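Side-chain contacts in 16S rRNA methylase (Uncultured bacterium, PDB 7JLZ), which probably methylates N1 of adenine 1408 in the 16S rRNA of the 30S ribosomal subunit, a modification that confers aminoglycoside resistance: residues G36-K41 against T98-W103; G129-V134 against N170-T175. All blocks are in the same frame, centred on the assembly; numbering follows the deposited sequence.

From the N terminus, strand 26-31 leads through a loop into helix 37-45, where contact 1 begins; it closes on strand 94-100 after 56 intervening residues, tying the helix to a strand beside 26-31 in the central sheet. The chain then runs on through helices 115-118 and 120-124 to strand 129-135, where contact 2 opens, and closes after helix 156-168 on strand 172-179 at one edge of the sheet. The two closures follow in series, neither nested nor crossed, with centres about 16 Å apart. They meet where strands 94-100 and 129-135 lie side by side: Ile99 is probably hydrogen-bonded to Glu132 and Val134, and its CD1 packs on Cys131 SG.

Contact 1: G36-K41 against T98-W103; sequences GRYVYK and TIILPW. With SO4 (sulfate ion), chain E.
With chi1 at -171°, Tyr38 holds its CG opposite the backbone N and sends the ring off helix 37-45 toward Ile100 and Thr98. On the strand, Thr98 has a chi1 of -62°, which sets OG1 beside its own backbone N and CG2 beside the carbonyl carbon. The methyl thereby becomes the part that touches: Thr98 CG2 lies 3.9 Å from Tyr38 OH, approaching the phenol end obliquely, and the two side chains cross at about a right angle. Ile100 reaches over one face of the ring with its terminal methyl, displaced toward the rim, and Ile100 CD1 is 4.2 Å from Tyr38 CD1. No direct hydrogen bond joins the segments. A water in the plane of the ring bridges the hydroxyls instead, 2.6 Å from Tyr38 OH and 2.8 Å from Thr98 OG1, so the same two residues meet through a methyl and through a water. Glu28 of strand 26-31 makes a further, weak hydrogen bond to Thr98 OG1.

Beside Tyr38 on the helix, Arg37 extends its chain to a sulfate, probably from the crystallisation liquor. Arg37 NH1 donates to sulfate O4 at 3.0 Å; NH2 shares that oxygen and adds a weak bond to O3. Lys41 CE lies 3.6 Å above the guanidinium plane, over its centre, while Arg37 NE donates to Lys186 O, which helps fix the group's rotation. Lys186 NZ, Ser190 OG and Thr191 N are also hydrogen-bonded to the sulfate. Gly36 is the N-cap of the helix. Strand 26-31, the loop after it and helix 37-45 form the opening strand-loop-helix unit of a Rossmann-like methyltransferase fold, and contact 1 packs its helix on strand 94-100, the neighbour of 26-31 in the sheet.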
ATOM      1  N   GLY A  36      -4.664   8.839  -2.041  1.00 22.83           N
ATOM      2  CA  GLY A  36      -5.063   8.567  -0.683  1.00 24.63           C
ATOM      3  C   GLY A  36      -6.520   8.195  -0.480  1.00 25.12           C
ATOM      4  O   GLY A  36      -6.929   8.004   0.674  1.00 25.90           O
ATOM      5  N   ARG A  37      -7.319   8.074  -1.553  1.00 24.30           N
ATOM      6  CA  ARG A  37      -8.719   7.680  -1.401  1.00 24.57           C
ATOM      7  C   ARG A  37      -8.857   6.401  -0.584  1.00 24.17           C
ATOM      8  O   ARG A  37      -9.716   6.306   0.304  1.00 27.24           O
ATOM      9  CB  ARG A  37      -9.361   7.509  -2.782  1.00 24.34           C
ATOM     10  CG  ARG A  37     -10.759   6.892  -2.769  1.00 25.63           C
ATOM     11  CD  ARG A  37     -11.187   6.529  -4.187  1.00 27.55           C
ATOM     12  NE  ARG A  37     -12.462   5.807  -4.246  1.00 30.42           N
ATOM     13  CZ  ARG A  37     -13.653   6.386  -4.387  1.00 33.15           C
ATOM     14  NH1 ARG A  37     -13.752   7.709  -4.463  1.00 37.04           N
ATOM     15  NH2 ARG A  37     -14.749   5.647  -4.441  1.00 34.12           N
ATOM     16  N   TYR A  38      -7.998   5.415  -0.858  1.00 25.03           N
ATOM     17  CA  TYR A  38      -8.055   4.127  -0.172  1.00 24.51           C
ATOM     18  C   TYR A  38      -7.912   4.296   1.333  1.00 23.34           C
ATOM     19  O   TYR A  38      -8.600   3.624   2.116  1.00 26.36           O
ATOM     20  CB  TYR A  38      -6.948   3.230  -0.718  1.00 25.26           C
ATOM     21  CG  TYR A  38      -6.977   1.774  -0.276  1.00 26.78           C
ATOM     22  CD1 TYR A  38      -7.793   0.863  -0.926  1.00 32.38           C
ATOM     23  CD2 TYR A  38      -6.158   1.311   0.743  1.00 33.51           C
ATOM     24  CE1 TYR A  38      -7.823  -0.453  -0.572  1.00 37.69           C
ATOM     25  CE2 TYR A  38      -6.178  -0.027   1.115  1.00 35.00           C
ATOM     26  CZ  TYR A  38      -7.018  -0.902   0.449  1.00 34.62           C
ATOM     27  OH  TYR A  38      -7.059  -2.229   0.795  1.00 42.73           O
ATOM     28  N   VAL A  39      -7.029   5.202   1.747  1.00 24.84           N
ATOM     29  CA  VAL A  39      -6.811   5.445   3.173  1.00 24.18           C
ATOM     30  C   VAL A  39      -8.078   6.001   3.808  1.00 29.01           C
ATOM     31  O   VAL A  39      -8.555   5.504   4.838  1.00 29.18           O
ATOM     32  CB  VAL A  39      -5.625   6.401   3.360  1.00 23.72           C
ATOM     33  CG1 VAL A  39      -5.500   6.802   4.842  1.00 27.56           C
ATOM     34  CG2 VAL A  39      -4.333   5.732   2.856  1.00 26.17           C
ATOM     35  N   TYR A  40      -8.651   7.032   3.184  1.00 27.37           N
ATOM     36  CA  TYR A  40      -9.870   7.663   3.685  1.00 27.58           C
ATOM     37  C   TYR A  40     -11.032   6.675   3.746  1.00 29.18           C
ATOM     38  O   TYR A  40     -11.731   6.576   4.761  1.00 30.10           O
ATOM     39  CB  TYR A  40     -10.209   8.845   2.777  1.00 31.22           C
ATOM     40  CG  TYR A  40     -11.599   9.434   2.907  1.00 32.32           C
ATOM     41  CD1 TYR A  40     -11.875  10.428   3.835  1.00 35.03           C
ATOM     42  CD2 TYR A  40     -12.622   9.046   2.044  1.00 30.62           C
ATOM     43  CE1 TYR A  40     -13.154  10.987   3.926  1.00 31.64           C
ATOM     44  CE2 TYR A  40     -13.886   9.603   2.128  1.00 35.25           C
ATOM     45  CZ  TYR A  40     -14.143  10.571   3.069  1.00 36.81           C
ATOM     46  OH  TYR A  40     -15.402  11.127   3.152  1.00 40.41           O
ATOM     47  N   LYS A  41     -11.270   5.954   2.652  1.00 28.24           N
ATOM     48  CA  LYS A  41     -12.405   5.047   2.611  1.00 31.32           C
ATOM     49  C   LYS A  41     -12.269   3.952   3.659  1.00 34.38           C
ATOM     50  O   LYS A  41     -13.234   3.627   4.359  1.00 37.27           O
ATOM     51  CB  LYS A  41     -12.534   4.458   1.208  1.00 35.63           C
ATOM     52  CG  LYS A  41     -12.905   5.492   0.152  1.00 31.55           C
ATOM     53  CD  LYS A  41     -14.372   5.917   0.265  1.00 36.47           C
ATOM     54  CE  LYS A  41     -14.806   6.823  -0.891  1.00 40.03           C
ATOM     55  NZ  LYS A  41     -16.280   7.125  -0.858  1.00 39.87           N
ATOM     56  N   THR A  98      -0.411  -2.709   2.519  1.00 22.67           N
ATOM     57  CA  THR A  98      -1.067  -2.877   1.226  1.00 25.74           C
ATOM     58  C   THR A  98      -0.320  -2.056   0.184  1.00 29.45           C
ATOM     59  O   THR A  98      -0.058  -0.864   0.388  1.00 24.42           O
ATOM     60  CB  THR A  98      -2.547  -2.493   1.311  1.00 26.73           C
ATOM     61  OG1 THR A  98      -3.194  -3.382   2.237  1.00 30.54           O
ATOM     62  CG2 THR A  98      -3.247  -2.618  -0.070  1.00 27.55           C
ATOM     63  N   ILE A  99       0.042  -2.707  -0.926  1.00 25.40           N
ATOM     64  CA  ILE A  99       0.854  -2.111  -1.971  1.00 22.09           C
ATOM     65  C   ILE A  99       0.056  -2.190  -3.267  1.00 25.35           C
ATOM     66  O   ILE A  99      -0.117  -3.279  -3.823  1.00 27.50           O
ATOM     67  CB  ILE A  99       2.205  -2.820  -2.134  1.00 26.43           C
ATOM     68  CG1 ILE A  99       2.961  -2.901  -0.799  1.00 27.73           C
ATOM     69  CG2 ILE A  99       3.035  -2.086  -3.166  1.00 27.99           C
ATOM     70  CD1 ILE A  99       4.206  -3.777  -0.863  1.00 31.80           C
ATOM     71  N   ILE A 100      -0.446  -1.052  -3.743  1.00 22.73           N
ATOM     72  CA  ILE A 100      -1.158  -0.995  -5.013  1.00 24.39           C
ATOM     73  C   ILE A 100      -0.145  -0.503  -6.036  1.00 26.64           C
ATOM     74  O   ILE A 100       0.101   0.704  -6.168  1.00 25.83           O
ATOM     75  CB  ILE A 100      -2.399  -0.104  -4.934  1.00 23.74           C
ATOM     76  CG1 ILE A 100      -3.271  -0.557  -3.760  1.00 29.51           C
ATOM     77  CG2 ILE A 100      -3.165  -0.141  -6.272  1.00 29.63           C
ATOM     78  CD1 ILE A 100      -4.390   0.398  -3.402  1.00 29.45           C
ATOM     79  N   LEU A 101       0.458  -1.439  -6.767  1.00 27.87           N
ATOM     80  CA  LEU A 101       1.546  -1.077  -7.657  1.00 30.93           C
ATOM     81  C   LEU A 101       1.022  -0.206  -8.802  1.00 31.42           C
ATOM     82  O   LEU A 101      -0.159  -0.269  -9.155  1.00 30.66           O
ATOM     83  CB  LEU A 101       2.242  -2.332  -8.189  1.00 28.35           C
ATOM     84  CG  LEU A 101       3.133  -3.034  -7.151  1.00 30.77           C
ATOM     85  CD1 LEU A 101       3.750  -4.287  -7.742  1.00 35.37           C
ATOM     86  CD2 LEU A 101       4.222  -2.109  -6.659  1.00 29.57           C
ATOM     87  N   PRO A 102       1.869   0.660  -9.369  1.00 28.10           N
ATOM     88  CA  PRO A 102       3.257   0.911  -8.978  1.00 29.65           C
ATOM     89  C   PRO A 102       3.396   1.876  -7.811  1.00 31.25           C
ATOM     90  O   PRO A 102       2.495   2.669  -7.523  1.00 31.31           O
ATOM     91  CB  PRO A 102       3.856   1.517 -10.242  1.00 32.22           C
ATOM     92  CG  PRO A 102       2.711   2.262 -10.850  1.00 35.12           C
ATOM     93  CD  PRO A 102       1.503   1.404 -10.594  1.00 31.14           C
ATOM     94  N   TRP A 103       4.535   1.786  -7.120  1.00 32.44           N
ATOM     95  CA  TRP A 103       4.918   2.772  -6.115  1.00 30.70           C
ATOM     96  C   TRP A 103       6.400   3.032  -6.356  1.00 33.00           C
ATOM     97  O   TRP A 103       7.267   2.539  -5.636  1.00 34.65           O
ATOM     98  CB  TRP A 103       4.630   2.290  -4.694  1.00 28.07           C
ATOM     99  CG  TRP A 103       4.679   3.379  -3.647  1.00 27.26           C
ATOM    100  CD1 TRP A 103       3.827   4.448  -3.535  1.00 27.70           C
ATOM    101  CD2 TRP A 103       5.612   3.500  -2.557  1.00 29.28           C
ATOM    102  NE1 TRP A 103       4.172   5.216  -2.445  1.00 28.26           N
ATOM    103  CE2 TRP A 103       5.266   4.661  -1.837  1.00 27.73           C
ATOM    104  CE3 TRP A 103       6.708   2.745  -2.130  1.00 26.68           C
ATOM    105  CZ2 TRP A 103       5.965   5.077  -0.709  1.00 25.25           C
ATOM    106  CZ3 TRP A 103       7.403   3.161  -1.007  1.00 27.16           C
ATOM    107  CH2 TRP A 103       7.029   4.315  -0.312  1.00 27.50           C
TER
HETATM  108  S   SO4 E 404     -17.458   7.303  -6.388  1.00 51.28           S
HETATM  109  O1  SO4 E 404     -18.816   7.376  -5.919  1.00 56.33           O
HETATM  110  O2  SO4 E 404     -17.361   7.933  -7.679  1.00 58.43           O
HETATM  111  O3  SO4 E 404     -17.070   5.927  -6.505  1.00 46.85           O
HETATM  112  O4  SO4 E 404     -16.599   7.980  -5.452  1.00 52.42           O
HETATM  113  O   HOH W   1      -5.866  -3.144   2.931  1.00 39.76           O

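Contact 2: G129-V134 against N170-T175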
ATOM      1  N   GLY A 129       3.020  -9.699  10.482  1.00 39.13           N
ATOM      2  CA  GLY A 129       2.222  -8.849   9.625  1.00 36.56           C
ATOM      3  C   GLY A 129       1.841  -9.520   8.322  1.00 33.55           C
ATOM      4  O   GLY A 129       2.395 -10.547   7.933  1.00 38.49           O
ATOM      5  N   ILE A 130       0.860  -8.914   7.653  1.00 31.41           N
ATOM      6  CA  ILE A 130       0.336  -9.382   6.375  1.00 34.41           C
ATOM      7  C   ILE A 130       0.604  -8.319   5.322  1.00 33.86           C
ATOM      8  O   ILE A 130       0.379  -7.128   5.564  1.00 31.32           O
ATOM      9  CB  ILE A 130      -1.176  -9.684   6.454  1.00 36.40           C
ATOM     10  CG1 ILE A 130      -1.454 -10.841   7.410  1.00 40.94           C
ATOM     11  CG2 ILE A 130      -1.747  -9.954   5.060  1.00 43.71           C
ATOM     12  CD1 ILE A 130      -0.499 -12.001   7.243  1.00 48.78           C
ATOM     13  N   CYS A 131       1.092  -8.744   4.159  1.00 30.34           N
ATOM     14  CA  CYS A 131       1.265  -7.853   3.021  1.00 28.63           C
ATOM     15  C   CYS A 131       0.240  -8.214   1.959  1.00 26.96           C
ATOM     16  O   CYS A 131       0.042  -9.394   1.665  1.00 28.41           O
ATOM     17  CB  CYS A 131       2.678  -7.955   2.445  1.00 31.67           C
ATOM     18  SG  CYS A 131       2.969  -6.945   0.983  1.00 33.58           S
ATOM     19  N   GLU A 132      -0.431  -7.205   1.414  1.00 26.04           N
ATOM     20  CA  GLU A 132      -1.346  -7.389   0.296  1.00 26.36           C
ATOM     21  C   GLU A 132      -0.817  -6.566  -0.868  1.00 28.02           C
ATOM     22  O   GLU A 132      -0.452  -5.395  -0.693  1.00 27.34           O
ATOM     23  CB  GLU A 132      -2.774  -6.964   0.666  1.00 30.74           C
ATOM     24  CG  GLU A 132      -3.778  -7.060  -0.493  1.00 35.58           C
ATOM     25  CD  GLU A 132      -5.192  -6.653  -0.098  1.00 46.56           C
ATOM     26  OE1 GLU A 132      -5.557  -6.822   1.083  1.00 48.50           O
ATOM     27  OE2 GLU A 132      -5.943  -6.164  -0.978  1.00 49.41           O
ATOM     28  N   ILE A 133      -0.721  -7.188  -2.040  1.00 29.00           N
ATOM     29  CA  ILE A 133      -0.208  -6.535  -3.235  1.00 27.44           C
ATOM     30  C   ILE A 133      -1.288  -6.625  -4.296  1.00 24.68           C
ATOM     31  O   ILE A 133      -1.743  -7.725  -4.632  1.00 29.12           O
ATOM     32  CB  ILE A 133       1.104  -7.168  -3.730  1.00 30.19           C
ATOM     33  CG1 ILE A 133       2.193  -7.039  -2.668  1.00 28.61           C
ATOM     34  CG2 ILE A 133       1.572  -6.503  -5.009  1.00 31.17           C
ATOM     35  CD1 ILE A 133       3.549  -7.566  -3.121  1.00 35.06           C
ATOM     36  N   VAL A 134      -1.710  -5.474  -4.799  1.00 25.35           N
ATOM     37  CA  VAL A 134      -2.685  -5.392  -5.876  1.00 27.36           C
ATOM     38  C   VAL A 134      -1.915  -5.171  -7.168  1.00 30.73           C
ATOM     39  O   VAL A 134      -1.129  -4.224  -7.272  1.00 29.03           O
ATOM     40  CB  VAL A 134      -3.696  -4.265  -5.623  1.00 26.67           C
ATOM     41  CG1 VAL A 134      -4.625  -4.087  -6.833  1.00 29.91           C
ATOM     42  CG2 VAL A 134      -4.498  -4.557  -4.350  1.00 27.68           C
ATOM     43  N   ASN A 170      11.762 -11.988  -1.854  1.00 47.79           N
ATOM     44  CA  ASN A 170      11.571 -10.762  -1.090  1.00 43.22           C
ATOM     45  C   ASN A 170      10.996 -11.058   0.298  1.00 39.76           C
ATOM     46  O   ASN A 170      10.376 -10.193   0.919  1.00 39.42           O
ATOM     47  CB  ASN A 170      10.680  -9.783  -1.858  1.00 52.22           C
ATOM     48  CG  ASN A 170      11.232  -9.453  -3.238  1.00 59.61           C
ATOM     49  OD1 ASN A 170      12.237  -8.754  -3.365  1.00 63.65           O
ATOM     50  ND2 ASN A 170      10.576  -9.956  -4.278  1.00 58.47           N
ATOM     51  N   ASN A 171      11.180 -12.291   0.779  1.00 38.72           N
ATOM     52  CA  ASN A 171      10.819 -12.721   2.133  1.00 42.18           C
ATOM     53  C   ASN A 171       9.308 -12.786   2.341  1.00 42.48           C
ATOM     54  O   ASN A 171       8.821 -12.694   3.473  1.00 41.05           O
ATOM     55  CB  ASN A 171      11.473 -11.833   3.208  1.00 42.99           C
ATOM     56  CG  ASN A 171      11.476 -12.488   4.577  1.00 46.93           C
ATOM     57  OD1 ASN A 171      11.754 -13.679   4.702  1.00 52.05           O
ATOM     58  ND2 ASN A 171      11.145 -11.718   5.609  1.00 43.50           N
ATOM     59  N   LEU A 172       8.553 -12.979   1.263  1.00 41.47           N
ATOM     60  CA  LEU A 172       7.100 -13.021   1.320  1.00 39.89           C
ATOM     61  C   LEU A 172       6.622 -14.402   0.916  1.00 37.58           C
ATOM     62  O   LEU A 172       6.976 -14.892  -0.159  1.00 39.55           O
ATOM     63  CB  LEU A 172       6.479 -11.960   0.407  1.00 34.22           C
ATOM     64  CG  LEU A 172       6.786 -10.517   0.822  1.00 35.67           C
ATOM     65  CD1 LEU A 172       6.319  -9.542  -0.249  1.00 35.58           C
ATOM     66  CD2 LEU A 172       6.158 -10.208   2.183  1.00 36.89           C
ATOM     67  N   HIS A 173       5.820 -15.022   1.775  1.00 35.83           N
ATOM     68  CA  HIS A 173       5.230 -16.321   1.496  1.00 35.22           C
ATOM     69  C   HIS A 173       3.767 -16.139   1.104  1.00 36.74           C
ATOM     70  O   HIS A 173       2.980 -15.593   1.879  1.00 35.48           O
ATOM     71  CB  HIS A 173       5.364 -17.232   2.712  1.00 36.61           C
ATOM     72  CG  HIS A 173       4.661 -18.530   2.549  1.00 44.14           C
ATOM     73  ND1 HIS A 173       3.406 -18.761   3.063  1.00 44.32           N
ATOM     74  CD2 HIS A 173       5.026 -19.664   1.909  1.00 49.89           C
ATOM     75  CE1 HIS A 173       3.031 -19.986   2.753  1.00 46.02           C
ATOM     76  NE2 HIS A 173       3.993 -20.557   2.052  1.00 51.72           N
ATOM     77  N   LEU A 174       3.408 -16.595  -0.096  1.00 36.87           N
ATOM     78  CA  LEU A 174       2.067 -16.354  -0.620  1.00 34.63           C
ATOM     79  C   LEU A 174       1.031 -17.179   0.139  1.00 35.32           C
ATOM     80  O   LEU A 174       1.181 -18.397   0.299  1.00 37.82           O
ATOM     81  CB  LEU A 174       2.021 -16.692  -2.106  1.00 33.81           C
ATOM     82  CG  LEU A 174       0.653 -16.538  -2.785  1.00 37.99           C
ATOM     83  CD1 LEU A 174       0.348 -15.070  -2.995  1.00 38.82           C
ATOM     84  CD2 LEU A 174       0.577 -17.317  -4.090  1.00 41.17           C
ATOM     85  N   THR A 175      -0.027 -16.514   0.604  1.00 32.01           N
ATOM     86  CA  THR A 175      -1.123 -17.182   1.282  1.00 33.90           C
ATOM     87  C   THR A 175      -2.449 -17.091   0.543  1.00 32.79           C
ATOM     88  O   THR A 175      -3.310 -17.949   0.760  1.00 34.47           O
ATOM     89  CB  THR A 175      -1.320 -16.615   2.698  1.00 34.82           C
ATOM     90  OG1 THR A 175      -1.725 -15.245   2.626  1.00 34.60           O
ATOM     91  CG2 THR A 175      -0.033 -16.725   3.518  1.00 37.21           C
TER
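Leu172 points its side chain from strand 172-179 toward Cys131 and Ile133 of strand 129-135, and its two methyls divide the work. CD2 meets the base of the cysteine, with Leu172 CD2 4.2 Å from Cys131 CB; CD1 faces the far end of the isoleucine, with Leu172 CD1 4.5 Å from Ile133 CD1. Cys131 and Ile133, two residues apart, point to the same side of their strand, and the branched end of Leu172 faces both. Cys131 SG lies opposite its own backbone N (chi1 177°), leaving CB as the cysteine atom nearest to the leucine. The contact is apolar and loose, without a hydrogen bond across it, and all three residues are buried.

The two backbones are not paired: the closest CA atoms, those of Cys131 and Leu172, are 8.0 Å apart. Strand 205-211 runs between them, antiparallel to both; Phe209 hydrogen-bonds with the backbone of Cys131 and touches the side chain of Leu172. Just before Leu172, Asn171 with its positive phi ends helix 156-168 in a Schellman motif. Ile121 of helix 120-124 packs against both Cys131 and Leu172, and Phe167 of helix 156-168 against Ile133, so two helices border this patch on one side of the sheet.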